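Local coordinates for protein mandelate racemase/muconate lactonizing enzyme (Polaromonas sp., PDB 2OG9) that probably acts as a mandelate racemase-like enzyme of the enolase superfamily, abstracting the proton alpha to a substrate carboxylate, at residues E239-A244 against T259-G264. Numbering follows the deposited sequence.
Sequences EEPLDA and TPIATG
E239 and A262 pair as a parallel bridge between neighbouring strands 238-239 and 261-263 of the TIM-barrel sheet, and a backbone hydrogen bond crosses beside the bridge. The amide N of E240 donates to the carbonyl O of A262 at 2.9 Å, nearly straight at 167°. That oxygen takes one true hydrogen bond, with a weaker CA-H...O contact from CA of E239 at 3.3 Å beside it. Past this point the first strand ends: E240 has left-handed backbone angles, and the loop after E239 leads to helix 247-256.

Although CB of E240 points away from 259-264, the bend at chi2 (-78°) brings the carboxylate back to T263, and OE2 accepts the OG1 hydroxyl of T263 at 2.9 Å. The hydroxyl approaches from above the carboxylate plane, the two side chains crossing at about a right angle. A water donates to OG1 of T263 (2.7 Å) and also to the carbonyl O of A244, tying the loop at A244 to the strand. An alanine in place of E240 would probably leave the T263 hydroxyl without its carboxylate acceptor.

CG2 of I261 packs against CG and CD of P241, 4.2 Å from CD, while P241 also touches H250 and L253 of helix 247-256.

E239 and A262 share one face of the sheet, where the E239 carboxylate lies close to those of D213 and E265. The buried polar ties probably hold the loop at the C-terminal end of the strand, next to D213, E239 and E265, likely counterparts of the three metal-binding carboxylates of the enolase superfamily.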
loop_
_atom_site.group_PDB
_atom_site.type_symbol
_atom_site.label_atom_id
_atom_site.label_comp_id
_atom_site.label_asym_id
_atom_site.label_seq_id
_atom_site.Cartn_x
_atom_site.Cartn_y
_atom_site.Cartn_z
ATOM N N GLU A 239 -15.405 -15.886 -20.307
ATOM C CA GLU A 239 -15.361 -14.546 -20.884
ATOM C C GLU A 239 -16.478 -13.589 -20.460
ATOM O O GLU A 239 -17.654 -13.953 -20.445
ATOM C CB GLU A 239 -15.350 -14.699 -22.410
ATOM C CG GLU A 239 -15.179 -13.433 -23.224
ATOM C CD GLU A 239 -15.119 -13.743 -24.713
ATOM O OE1 GLU A 239 -14.603 -14.824 -25.063
ATOM O OE2 GLU A 239 -15.570 -12.915 -25.532
ATOM N N GLU A 240 -16.089 -12.361 -20.125
ATOM C CA GLU A 240 -17.025 -11.317 -19.721
ATOM C C GLU A 240 -18.096 -11.764 -18.731
ATOM O O GLU A 240 -19.288 -11.582 -18.974
ATOM C CB GLU A 240 -17.704 -10.734 -20.963
ATOM C CG GLU A 240 -16.823 -9.825 -21.797
ATOM C CD GLU A 240 -16.673 -8.442 -21.191
ATOM O OE1 GLU A 240 -16.738 -7.455 -21.957
ATOM O OE2 GLU A 240 -16.487 -8.340 -19.952
ATOM N N PRO A 241 -17.689 -12.352 -17.597
ATOM C CA PRO A 241 -18.698 -12.789 -16.630
ATOM C C PRO A 241 -19.467 -11.620 -16.016
ATOM O O PRO A 241 -20.623 -11.770 -15.623
ATOM C CB PRO A 241 -17.875 -13.553 -15.597
ATOM C CG PRO A 241 -16.543 -12.823 -15.631
ATOM C CD PRO A 241 -16.328 -12.649 -17.118
ATOM N N LEU A 242 -18.829 -10.454 -15.960
ATOM C CA LEU A 242 -19.437 -9.259 -15.368
ATOM C C LEU A 242 -19.415 -8.059 -16.307
ATOM O O LEU A 242 -18.912 -8.145 -17.424
ATOM C CB LEU A 242 -18.683 -8.880 -14.099
ATOM C CG LEU A 242 -18.602 -9.935 -12.994
ATOM C CD1 LEU A 242 -17.576 -9.502 -11.955
ATOM C CD2 LEU A 242 -19.977 -10.126 -12.369
ATOM N N ASP A 243 -19.959 -6.937 -15.839
ATOM C CA ASP A 243 -19.954 -5.712 -16.626
ATOM C C ASP A 243 -18.498 -5.448 -17.007
ATOM O O ASP A 243 -17.597 -5.567 -16.174
ATOM C CB ASP A 243 -20.476 -4.531 -15.808
ATOM C CG ASP A 243 -20.368 -3.215 -16.558
ATOM O OD1 ASP A 243 -21.199 -2.961 -17.456
ATOM O OD2 ASP A 243 -19.439 -2.438 -16.263
ATOM N N ALA A 244 -18.276 -5.081 -18.263
ATOM C CA ALA A 244 -16.936 -4.816 -18.772
ATOM C C ALA A 244 -16.121 -3.849 -17.913
ATOM O O ALA A 244 -14.890 -3.894 -17.909
ATOM C CB ALA A 244 -17.030 -4.285 -20.202
ATOM N N THR A 259 -10.002 -21.333 -13.194
ATOM C CA THR A 259 -10.379 -21.011 -14.568
ATOM C C THR A 259 -10.034 -19.574 -14.938
ATOM O O THR A 259 -10.403 -18.632 -14.235
ATOM C CB THR A 259 -11.888 -21.204 -14.794
ATOM O OG1 THR A 259 -12.255 -22.541 -14.433
ATOM C CG2 THR A 259 -12.242 -20.968 -16.264
ATOM N N PRO A 260 -9.315 -19.389 -16.053
ATOM C CA PRO A 260 -8.945 -18.042 -16.484
ATOM C C PRO A 260 -10.174 -17.191 -16.778
ATOM O O PRO A 260 -11.191 -17.692 -17.263
ATOM C CB PRO A 260 -8.127 -18.297 -17.747
ATOM C CG PRO A 260 -7.460 -19.609 -17.443
ATOM C CD PRO A 260 -8.588 -20.409 -16.828
ATOM N N ILE A 261 -10.068 -15.908 -16.459
ATOM C CA ILE A 261 -11.123 -14.947 -16.717
ATOM C C ILE A 261 -10.619 -14.129 -17.895
ATOM O O ILE A 261 -9.469 -13.690 -17.908
ATOM C CB ILE A 261 -11.341 -14.018 -15.516
ATOM C CG1 ILE A 261 -11.765 -14.850 -14.304
ATOM C CG2 ILE A 261 -12.380 -12.938 -15.858
ATOM C CD1 ILE A 261 -13.004 -15.702 -14.548
ATOM N N ALA A 262 -11.473 -13.948 -18.893
ATOM C CA ALA A 262 -11.109 -13.188 -20.075
ATOM C C ALA A 262 -12.029 -11.992 -20.194
ATOM O O ALA A 262 -13.239 -12.121 -20.042
ATOM C CB ALA A 262 -11.236 -14.058 -21.312
ATOM N N THR A 263 -11.458 -10.825 -20.461
ATOM C CA THR A 263 -12.273 -9.630 -20.610
ATOM C C THR A 263 -11.495 -8.541 -21.343
ATOM O O THR A 263 -10.297 -8.687 -21.589
ATOM C CB THR A 263 -12.729 -9.105 -19.231
ATOM O OG1 THR A 263 -13.650 -8.022 -19.413
ATOM C CG2 THR A 263 -11.536 -8.629 -18.420
ATOM N N GLY A 264 -12.187 -7.465 -21.708
ATOM C CA GLY A 264 -11.541 -6.358 -22.392
ATOM C C GLY A 264 -12.070 -6.025 -23.777
ATOM O O GLY A 264 -11.794 -4.946 -24.302
HETATM O O HOH W 1 -13.580 -5.286 -19.566
#